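PDB 3GCF: terminal oxygenase component of carbazole 1,9a-dioxygenase from Nocardioides aromaticivorans, which probably starts carbazole breakdown by dihydroxylating its ring at the 1 and 9a positions, with a Rieske [2Fe-2S] cluster feeding electrons to a mononuclear iron. Local coordinates for residues 188-191 with 192-195; 196-199 with 200-204; 231-234 with 235-239; 325-328 with 329-333. One frame throughout, in Å; residues are numbered along the deposited sequence.

Interaction 1: residues 188-191 with 192-195; sequences THIF and MHRN. With FE2 (Fe (II) ion), chain P.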
loop_
_atom_site.group_PDB
_atom_site.type_symbol
_atom_site.label_atom_id
_atom_site.label_comp_id
_atom_site.label_asym_id
_atom_site.label_seq_id
_atom_site.Cartn_x
_atom_site.Cartn_y
_atom_site.Cartn_z
ATOM N N THR A 188 -14.043 27.671 15.592
ATOM C CA THR A 188 -15.367 27.384 15.050
ATOM C C THR A 188 -15.559 25.915 14.650
ATOM O O THR A 188 -16.663 25.507 14.299
ATOM C CB THR A 188 -15.712 28.300 13.844
ATOM O OG1 THR A 188 -14.771 28.095 12.783
ATOM C CG2 THR A 188 -15.686 29.759 14.271
ATOM N N HIS A 189 -14.498 25.115 14.719
ATOM C CA HIS A 189 -14.622 23.705 14.365
ATOM C C HIS A 189 -15.441 22.957 15.426
ATOM O O HIS A 189 -15.905 21.839 15.186
ATOM C CB HIS A 189 -13.240 23.040 14.254
ATOM C CG HIS A 189 -12.766 22.414 15.533
ATOM N ND1 HIS A 189 -12.256 23.150 16.582
ATOM C CD2 HIS A 189 -12.773 21.124 15.948
ATOM C CE1 HIS A 189 -11.968 22.340 17.587
ATOM N NE2 HIS A 189 -12.273 21.106 17.227
ATOM N N ILE A 190 -15.621 23.573 16.594
ATOM C CA ILE A 190 -16.344 22.922 17.683
ATOM C C ILE A 190 -17.779 22.568 17.334
ATOM O O ILE A 190 -18.462 21.856 18.080
ATOM C CB ILE A 190 -16.308 23.768 18.979
ATOM C CG1 ILE A 190 -17.012 25.108 18.773
ATOM C CG2 ILE A 190 -14.849 23.961 19.414
ATOM C CD1 ILE A 190 -16.969 26.005 20.008
ATOM N N PHE A 191 -18.224 23.066 16.188
ATOM C CA PHE A 191 -19.554 22.774 15.674
ATOM C C PHE A 191 -19.690 21.245 15.611
ATOM O O PHE A 191 -20.698 20.683 16.038
ATOM C CB PHE A 191 -19.687 23.376 14.267
ATOM C CG PHE A 191 -20.909 22.928 13.509
ATOM C CD1 PHE A 191 -22.184 23.294 13.928
ATOM C CD2 PHE A 191 -20.779 22.159 12.354
ATOM C CE1 PHE A 191 -23.316 22.902 13.207
ATOM C CE2 PHE A 191 -21.908 21.758 11.619
ATOM C CZ PHE A 191 -23.177 22.131 12.049
ATOM N N MET A 192 -18.649 20.584 15.105
ATOM C CA MET A 192 -18.647 19.130 14.951
ATOM C C MET A 192 -18.723 18.345 16.259
ATOM O O MET A 192 -18.993 17.143 16.243
ATOM C CB MET A 192 -17.403 18.678 14.176
ATOM C CG MET A 192 -16.156 18.508 15.039
ATOM S SD MET A 192 -14.730 17.838 14.146
ATOM C CE MET A 192 -15.261 16.157 13.892
ATOM N N HIS A 193 -18.489 19.010 17.389
ATOM C CA HIS A 193 -18.535 18.334 18.690
ATOM C C HIS A 193 -19.884 18.449 19.396
ATOM O O HIS A 193 -20.082 17.856 20.458
ATOM C CB HIS A 193 -17.475 18.912 19.638
ATOM C CG HIS A 193 -16.063 18.686 19.199
ATOM N ND1 HIS A 193 -15.557 17.431 18.938
ATOM C CD2 HIS A 193 -15.036 19.551 19.021
ATOM C CE1 HIS A 193 -14.278 17.533 18.620
ATOM N NE2 HIS A 193 -13.936 18.809 18.665
ATOM N N ARG A 194 -20.800 19.216 18.811
ATOM C CA ARG A 194 -22.113 19.468 19.411
ATOM C C ARG A 194 -22.873 18.251 19.930
ATOM O O ARG A 194 -23.641 18.361 20.892
ATOM C CB ARG A 194 -23.003 20.239 18.420
ATOM C CG ARG A 194 -23.432 19.428 17.204
ATOM C CD ARG A 194 -24.140 20.287 16.164
ATOM N NE ARG A 194 -24.611 19.485 15.041
ATOM C CZ ARG A 194 -23.825 18.939 14.120
ATOM N NH1 ARG A 194 -22.510 19.115 14.172
ATOM N NH2 ARG A 194 -24.353 18.192 13.162
ATOM N N ASN A 195 -22.673 17.096 19.306
ATOM C CA ASN A 195 -23.383 15.888 19.726
ATOM C C ASN A 195 -22.567 14.922 20.582
ATOM O O ASN A 195 -23.009 13.809 20.853
ATOM C CB ASN A 195 -23.938 15.154 18.499
ATOM C CG ASN A 195 -25.066 15.922 17.823
ATOM O OD1 ASN A 195 -25.159 15.961 16.593
ATOM N ND2 ASN A 195 -25.932 16.532 18.626
HETATM FE FE FE2 P . -11.914 19.454 18.511
HETATM O O HOH W 1 -11.714 20.276 20.408
HETATM O O HOH W 2 -9.995 20.058 18.341
#
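The guanidinium of Arg194 lies flat on one face of the Phe191 ring, the two planes 9° apart, and NH1 sits over the ring centre, giving a cation-pi contact with Arg194 CZ 4.2 Å from the Phe191 ring centroid. The other face of the guanidinium is met off-centre by Asn195 OD1. CG of Arg194 is turned between its backbone N and carbonyl carbon (chi1 69°), which swings the extended chain back over Phe191. There Phe191 O takes two bonds, from Arg194 N at 3.1 Å and from Arg194 NH1 at 3.0 Å, on opposite faces of the carbonyl plane. The imidazoles of His189 and His193 stand almost perpendicular, planes at 84°, and converge on the ferrous iron, which is 2.1 Å from each NE2. Met192 CG covers one face of the His193 ring, whereas Met192 SD lies at the edge of the His189 ring. The ND1 of His189 is hydrogen-bonded to Asp186 O, fixing the turn of that ring. Tyr98 of a second subunit packs on His189, bringing that subunit's Rieske domain close. With Asp337, this 3-10 turn completes the two-histidine, one-carboxylate facial triad of Rieske oxygenases, here with two waters on the iron.

Interaction 2: residues 196-199 with 200-204; sequences SPWV and SGNRL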
loop_
_atom_site.group_PDB
_atom_site.type_symbol
_atom_site.label_atom_id
_atom_site.label_comp_id
_atom_site.label_asym_id
_atom_site.label_seq_id
_atom_site.Cartn_x
_atom_site.Cartn_y
_atom_site.Cartn_z
ATOM N N SER A 196 -21.380 15.336 21.004
ATOM C CA SER A 196 -20.558 14.482 21.855
ATOM C C SER A 196 -21.299 14.266 23.167
ATOM O O SER A 196 -21.862 15.210 23.727
ATOM C CB SER A 196 -19.214 15.147 22.155
ATOM O OG SER A 196 -18.552 14.496 23.231
ATOM N N PRO A 197 -21.325 13.019 23.668
ATOM C CA PRO A 197 -22.015 12.734 24.931
ATOM C C PRO A 197 -21.415 13.503 26.114
ATOM O O PRO A 197 -22.026 13.591 27.181
ATOM C CB PRO A 197 -21.875 11.212 25.077
ATOM C CG PRO A 197 -20.628 10.896 24.290
ATOM C CD PRO A 197 -20.777 11.785 23.075
ATOM N N TRP A 198 -20.223 14.063 25.925
ATOM C CA TRP A 198 -19.581 14.827 26.987
ATOM C C TRP A 198 -20.276 16.176 27.199
ATOM O O TRP A 198 -20.243 16.729 28.298
ATOM C CB TRP A 198 -18.096 15.051 26.671
ATOM C CG TRP A 198 -17.348 15.751 27.779
ATOM C CD1 TRP A 198 -16.740 16.975 27.714
ATOM C CD2 TRP A 198 -17.146 15.274 29.119
ATOM N NE1 TRP A 198 -16.175 17.287 28.924
ATOM C CE2 TRP A 198 -16.406 16.263 29.806
ATOM C CE3 TRP A 198 -17.519 14.106 29.807
ATOM C CZ2 TRP A 198 -16.030 16.124 31.150
ATOM C CZ3 TRP A 198 -17.145 13.965 31.150
ATOM C CH2 TRP A 198 -16.409 14.971 31.803
ATOM N N VAL A 199 -20.910 16.705 26.155
ATOM C CA VAL A 199 -21.595 17.987 26.281
ATOM C C VAL A 199 -22.670 17.907 27.360
ATOM O O VAL A 199 -22.650 18.682 28.318
ATOM C CB VAL A 199 -22.214 18.439 24.932
ATOM C CG1 VAL A 199 -23.131 19.636 25.147
ATOM C CG2 VAL A 199 -21.099 18.826 23.966
ATOM N N SER A 200 -23.606 16.978 27.225
ATOM C CA SER A 200 -24.627 16.846 28.255
ATOM C C SER A 200 -23.996 16.078 29.419
ATOM O O SER A 200 -24.333 16.294 30.584
ATOM C CB SER A 200 -25.862 16.112 27.717
ATOM O OG SER A 200 -25.542 14.797 27.299
ATOM N N GLY A 201 -23.044 15.206 29.098
ATOM C CA GLY A 201 -22.378 14.429 30.128
ATOM C C GLY A 201 -21.808 15.269 31.260
ATOM O O GLY A 201 -21.892 14.884 32.429
ATOM N N ASN A 202 -21.224 16.417 30.928
ATOM C CA ASN A 202 -20.652 17.280 31.950
ATOM C C ASN A 202 -21.412 18.606 32.068
ATOM O O ASN A 202 -20.864 19.604 32.526
ATOM C CB ASN A 202 -19.162 17.525 31.664
ATOM C CG ASN A 202 -18.412 18.060 32.878
ATOM O OD1 ASN A 202 -18.723 17.703 34.012
ATOM N ND2 ASN A 202 -17.409 18.898 32.642
ATOM N N ARG A 203 -22.678 18.597 31.654
ATOM C CA ARG A 203 -23.553 19.770 31.729
ATOM C C ARG A 203 -22.910 21.035 31.198
ATOM O O ARG A 203 -23.015 22.096 31.811
ATOM C CB ARG A 203 -23.988 20.011 33.180
ATOM C CG ARG A 203 -24.834 18.902 33.773
ATOM C CD ARG A 203 -25.283 19.235 35.197
ATOM N NE ARG A 203 -24.198 19.150 36.178
ATOM C CZ ARG A 203 -23.695 20.186 36.849
ATOM N NH1 ARG A 203 -24.169 21.413 36.656
ATOM N NH2 ARG A 203 -22.716 19.990 37.725
ATOM N N LEU A 204 -22.254 20.929 30.053
ATOM C CA LEU A 204 -21.574 22.071 29.468
ATOM C C LEU A 204 -22.468 23.016 28.680
ATOM O O LEU A 204 -23.380 22.583 27.974
ATOM C CB LEU A 204 -20.461 21.603 28.527
ATOM C CG LEU A 204 -19.382 20.635 29.007
ATOM C CD1 LEU A 204 -18.370 20.439 27.869
ATOM C CD2 LEU A 204 -18.688 21.189 30.248
HETATM O O HOH W 3 -24.390 15.582 24.654
#
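This is a helix-end contact on the short helix 197-201, in which the indole of Trp198 is covered on one face by Asn202, one turn later, and touched by Leu204. Asn202 CB lies over the six-membered ring, 3.6 Å from its centroid and 17° off the normal, a CH-pi contact. Its amide runs on alongside, tilted 26° to the indole, with ND2 3.4 Å from Trp198 CZ2. That amide is held from outside, OD1 by Lys260 and ND2 by Asp281, while Trp198 NE1 donates to Pro280 O. Leu204 CD1 comes to 3.8 Å from Trp198 CD1. With CG anti to the backbone N (chi1 -176°), Trp198 reaches toward helix 311-331 and packs on Asp328 and Ala329. Replacing Trp198 with an alanine is likely to leave Asn202 CB and Leu204 CD1 facing a gap and Pro280 O without its indole donor. At the other end Ser196 is the N-cap, its OG accepting from Trp198 N at 3.2 Å and also hydrogen-bonded to Gly332 O. Beyond Asn202, Arg203 adopts positive phi, and the bonds Leu204 N to Val199 O, 2.9 Å, and Arg203 N to Ser200 O, 3.0 Å, close the helix in a Schellman motif.

Interaction 3: residues 231-234 with 235-239; sequences DRLS and ENYMP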
loop_
_atom_site.group_PDB
_atom_site.type_symbol
_atom_site.label_atom_id
_atom_site.label_comp_id
_atom_site.label_asym_id
_atom_site.label_seq_id
_atom_site.Cartn_x
_atom_site.Cartn_y
_atom_site.Cartn_z
ATOM N N ASP A 231 -6.168 33.236 22.306
ATOM C CA ASP A 231 -7.521 33.664 21.950
ATOM C C ASP A 231 -8.272 33.929 23.260
ATOM O O ASP A 231 -8.437 33.026 24.079
ATOM C CB ASP A 231 -8.273 32.570 21.174
ATOM C CG ASP A 231 -7.731 32.345 19.775
ATOM O OD1 ASP A 231 -6.864 33.121 19.314
ATOM O OD2 ASP A 231 -8.190 31.377 19.127
ATOM N N ARG A 232 -8.718 35.163 23.464
ATOM C CA ARG A 232 -9.453 35.507 24.681
ATOM C C ARG A 232 -10.941 35.244 24.457
ATOM O O ARG A 232 -11.747 36.172 24.367
ATOM C CB ARG A 232 -9.217 36.978 25.034
ATOM C CG ARG A 232 -7.779 37.289 25.410
ATOM C CD ARG A 232 -7.681 38.612 26.157
ATOM N NE ARG A 232 -6.646 38.558 27.188
ATOM C CZ ARG A 232 -5.360 38.793 26.968
ATOM N NH1 ARG A 232 -4.950 39.112 25.747
ATOM N NH2 ARG A 232 -4.483 38.689 27.960
ATOM N N LEU A 233 -11.296 33.967 24.378
ATOM C CA LEU A 233 -12.670 33.555 24.113
ATOM C C LEU A 233 -13.754 34.134 25.025
ATOM O O LEU A 233 -14.802 34.563 24.542
ATOM C CB LEU A 233 -12.763 32.023 24.122
ATOM C CG LEU A 233 -11.851 31.258 23.145
ATOM C CD1 LEU A 233 -12.115 29.767 23.278
ATOM C CD2 LEU A 233 -12.097 31.713 21.713
ATOM N N SER A 234 -13.506 34.152 26.329
ATOM C CA SER A 234 -14.497 34.646 27.284
ATOM C C SER A 234 -14.639 36.159 27.368
ATOM O O SER A 234 -15.618 36.656 27.926
ATOM C CB SER A 234 -14.184 34.120 28.681
ATOM O OG SER A 234 -12.930 34.617 29.115
ATOM N N GLU A 235 -13.679 36.897 26.833
ATOM C CA GLU A 235 -13.765 38.345 26.918
ATOM C C GLU A 235 -13.848 39.063 25.583
ATOM O O GLU A 235 -14.474 40.113 25.489
ATOM C CB GLU A 235 -12.565 38.899 27.683
ATOM C CG GLU A 235 -12.429 38.386 29.092
ATOM C CD GLU A 235 -11.150 38.862 29.739
ATOM O OE1 GLU A 235 -10.061 38.560 29.194
ATOM O OE2 GLU A 235 -11.234 39.540 30.787
ATOM N N ASN A 236 -13.228 38.510 24.549
ATOM C CA ASN A 236 -13.236 39.197 23.274
ATOM C C ASN A 236 -13.817 38.447 22.096
ATOM O O ASN A 236 -13.519 38.763 20.948
ATOM C CB ASN A 236 -11.820 39.678 22.965
ATOM C CG ASN A 236 -11.240 40.515 24.100
ATOM O OD1 ASN A 236 -10.705 39.981 25.074
ATOM N ND2 ASN A 236 -11.375 41.830 23.991
ATOM N N TYR A 237 -14.656 37.460 22.386
ATOM C CA TYR A 237 -15.307 36.676 21.349
ATOM C C TYR A 237 -16.806 36.613 21.598
ATOM O O TYR A 237 -17.287 36.866 22.702
ATOM C CB TYR A 237 -14.782 35.233 21.317
ATOM C CG TYR A 237 -13.512 35.011 20.531
ATOM C CD1 TYR A 237 -12.279 35.451 21.009
ATOM C CD2 TYR A 237 -13.537 34.303 19.327
ATOM C CE1 TYR A 237 -11.096 35.180 20.308
ATOM C CE2 TYR A 237 -12.368 34.028 18.624
ATOM C CZ TYR A 237 -11.150 34.463 19.119
ATOM O OH TYR A 237 -9.990 34.149 18.443
ATOM N N MET A 238 -17.538 36.264 20.553
ATOM C CA MET A 238 -18.973 36.110 20.652
ATOM C C MET A 238 -19.244 34.628 20.450
ATOM O O MET A 238 -18.895 34.066 19.412
ATOM C CB MET A 238 -19.672 36.900 19.553
ATOM C CG MET A 238 -21.160 36.622 19.457
ATOM S SD MET A 238 -22.064 37.198 20.917
ATOM C CE MET A 238 -22.058 38.954 20.590
ATOM N N PRO A 239 -19.835 33.965 21.451
ATOM C CA PRO A 239 -20.115 32.537 21.276
ATOM C C PRO A 239 -21.428 32.387 20.503
ATOM O O PRO A 239 -22.333 33.198 20.657
ATOM C CB PRO A 239 -20.217 32.032 22.712
ATOM C CG PRO A 239 -20.854 33.196 23.421
ATOM C CD PRO A 239 -20.138 34.408 22.826
HETATM O O HOH W 4 -10.591 35.726 27.632
#
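Leu233 CD2 stands directly over the centre of the Tyr237 ring, 3.6 Å from the centroid and 3° off the normal, a CH-pi contact. Tyr237 CG, anti to the carbonyl carbon (chi1 -84°), brings the ring back against Leu233 CD2. At the ring edge, near its plane, lies Arg232 O, 3.5 Å from Tyr237 CD1. The phenol end meets Asp231, whose CG is 3.2 Å from Tyr237 OH; the angle is poor for a hydrogen bond to either carboxylate oxygen. With an alanine at Tyr237, Leu233 CD2 would probably face a gap and the Asp231 carboxylate lose the group packed against it. The backbone holds this arrangement together: Arg232 O accepts from both Asn236 N, 2.8 Å away, and Glu235 N, 3.2 Å away. Asn236 OD1 lies beside the Arg232 chain, 3.4 Å from Arg232 CB, and the salt bridge from Arg232 NE to Glu235 OE1 is long at 4.0 Å. Water 4 joins Glu235 OE1 to Ser234 OG. Further out, Arg232 NH1 is bonded to Gln219 and Asn236 ND2 to Asp214, while Phe210 of strand 209-212 packs on both Leu233 and Tyr237. The whole is a strand-to-strand connection: an inverse gamma turn centred on Arg232 follows strand 228-231, and a short, loosely bonded turn of helix (233-236) then leads into strand 237-245, joining two antiparallel sheets of the catalytic domain.

Interaction 4: residues 325-328 with 329-333; sequences WRDD and ALHGF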
loop_
_atom_site.group_PDB
_atom_site.type_symbol
_atom_site.label_atom_id
_atom_site.label_comp_id
_atom_site.label_asym_id
_atom_site.label_seq_id
_atom_site.Cartn_x
_atom_site.Cartn_y
_atom_site.Cartn_z
ATOM N N TRP A 325 -12.635 11.302 33.342
ATOM C CA TRP A 325 -11.977 12.204 32.400
ATOM C C TRP A 325 -11.419 11.560 31.125
ATOM O O TRP A 325 -11.700 12.014 30.014
ATOM C CB TRP A 325 -10.845 12.964 33.101
ATOM C CG TRP A 325 -11.227 13.692 34.378
ATOM C CD1 TRP A 325 -10.535 13.677 35.555
ATOM C CD2 TRP A 325 -12.354 14.559 34.590
ATOM N NE1 TRP A 325 -11.156 14.475 36.486
ATOM C CE2 TRP A 325 -12.274 15.030 35.922
ATOM C CE3 TRP A 325 -13.419 14.985 33.787
ATOM C CZ2 TRP A 325 -13.223 15.906 36.471
ATOM C CZ3 TRP A 325 -14.363 15.857 34.331
ATOM C CH2 TRP A 325 -14.257 16.307 35.663
ATOM N N ARG A 326 -10.635 10.500 31.277
ATOM C CA ARG A 326 -10.024 9.862 30.120
ATOM C C ARG A 326 -10.979 9.366 29.047
ATOM O O ARG A 326 -10.893 9.783 27.891
ATOM C CB ARG A 326 -9.129 8.697 30.552
ATOM C CG ARG A 326 -8.276 8.139 29.408
ATOM C CD ARG A 326 -7.627 6.824 29.799
ATOM N NE ARG A 326 -8.643 5.826 30.105
ATOM C CZ ARG A 326 -8.549 4.940 31.089
ATOM N NH1 ARG A 326 -7.477 4.923 31.867
ATOM N NH2 ARG A 326 -9.540 4.086 31.308
ATOM N N ASP A 327 -11.888 8.474 29.416
ATOM C CA ASP A 327 -12.801 7.929 28.429
ATOM C C ASP A 327 -13.988 8.812 28.074
ATOM O O ASP A 327 -14.399 8.844 26.915
ATOM C CB ASP A 327 -13.265 6.535 28.871
ATOM C CG ASP A 327 -12.095 5.580 29.065
ATOM O OD1 ASP A 327 -11.032 5.822 28.448
ATOM O OD2 ASP A 327 -12.228 4.594 29.819
ATOM N N ASP A 328 -14.527 9.539 29.050
ATOM C CA ASP A 328 -15.674 10.409 28.786
ATOM C C ASP A 328 -15.298 11.668 28.012
ATOM O O ASP A 328 -16.100 12.184 27.236
ATOM C CB ASP A 328 -16.368 10.823 30.089
ATOM C CG ASP A 328 -17.108 9.674 30.757
ATOM O OD1 ASP A 328 -17.260 8.605 30.123
ATOM O OD2 ASP A 328 -17.549 9.849 31.918
ATOM N N ALA A 329 -14.080 12.165 28.215
ATOM C CA ALA A 329 -13.660 13.378 27.519
ATOM C C ALA A 329 -12.530 13.184 26.507
ATOM O O ALA A 329 -12.711 13.455 25.323
ATOM C CB ALA A 329 -13.270 14.447 28.537
ATOM N N LEU A 330 -11.368 12.715 26.956
ATOM C CA LEU A 330 -10.254 12.547 26.025
ATOM C C LEU A 330 -10.657 11.681 24.830
ATOM O O LEU A 330 -10.122 11.841 23.736
ATOM C CB LEU A 330 -9.016 11.996 26.752
ATOM C CG LEU A 330 -8.519 12.902 27.898
ATOM C CD1 LEU A 330 -7.129 12.455 28.340
ATOM C CD2 LEU A 330 -8.466 14.366 27.446
ATOM N N HIS A 331 -11.599 10.768 25.041
ATOM C CA HIS A 331 -12.108 9.943 23.950
ATOM C C HIS A 331 -13.506 10.431 23.557
ATOM O O HIS A 331 -13.741 10.810 22.406
ATOM C CB HIS A 331 -12.185 8.462 24.351
ATOM C CG HIS A 331 -10.853 7.779 24.388
ATOM N ND1 HIS A 331 -10.046 7.664 23.277
ATOM C CD2 HIS A 331 -10.161 7.232 25.415
ATOM C CE1 HIS A 331 -8.910 7.081 23.617
ATOM N NE2 HIS A 331 -8.953 6.809 24.910
ATOM N N GLY A 332 -14.418 10.433 24.528
ATOM C CA GLY A 332 -15.794 10.839 24.282
ATOM C C GLY A 332 -15.980 12.188 23.611
ATOM O O GLY A 332 -16.953 12.393 22.880
ATOM N N PHE A 333 -15.066 13.117 23.865
ATOM C CA PHE A 333 -15.166 14.431 23.254
ATOM C C PHE A 333 -14.202 14.585 22.083
ATOM O O PHE A 333 -14.608 14.971 20.987
ATOM C CB PHE A 333 -14.878 15.537 24.278
ATOM C CG PHE A 333 -15.061 16.928 23.726
ATOM C CD1 PHE A 333 -16.315 17.541 23.739
ATOM C CD2 PHE A 333 -13.989 17.608 23.145
ATOM C CE1 PHE A 333 -16.500 18.808 23.178
ATOM C CE2 PHE A 333 -14.162 18.877 22.580
ATOM C CZ PHE A 333 -15.421 19.478 22.596
#
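Ala329, Arg326 and His331 carry much of this contact, in a pi-type widening of the long helix 311-331 near its C-terminal end. Trp325 O accepts two amides, Ala329 N at 3.0 Å and Leu330 N at 3.2 Å; the second, five residues on, lies in the carbonyl plane and marks the wider turn. The wide turn continues with His331 N to Arg326 O, a weak bond, and Gly332 N to Asp327 O, 2.9 Å long. The methyl of Ala329 rests 3.3 Å from Trp325 O, and Trp198 and Pro280 also pack on it. Arg326 grips its neighbour Asp327 side-on: NE donates to OD1 along an almost straight bond of 2.9 Å, and NH2 to OD2. Glu322 pairs with its NH1, so the guanidinium has two acidic partners, which probably steady its positive charge. His331 lies alongside Asp327, both with CG anti to the carbonyl carbon (chi1 -75° and -58°), its ring tilted 39° to the carboxylate, and its ND1 is bonded to Asp335. Gly332 leads out of the helix to Phe333, which packs on the iron ligand His193 and on Phe206 and Phe279. Gly332 CA itself makes a CA-H...O contact with Asp328 O at 3.3 Å, while the ring edge of His331 meets Asp327 where CD2 stands 3.5 Å from OD1.

In the fold
All four contacts belong to the catalytic domain, and interactions 1 and 2 follow one another directly: the iron-binding turn runs into helix 197-201, with centres 12 Å apart. Interaction 4, much later in the chain at the end of helix 311-331, packs back against both. Its centre is 10 Å from that of interaction 2, where Ser196 OG probably bonds to Gly332 O and Trp198 meets Trp325, and 15 Å from that of interaction 1, where Phe333 lies by His193. Interaction 3 stands apart at a junction of sheets, its nearest atoms about 7 Å from interaction 1. Interactions 1, 2 and 4 thus bring two distant parts of the chain together beside the iron.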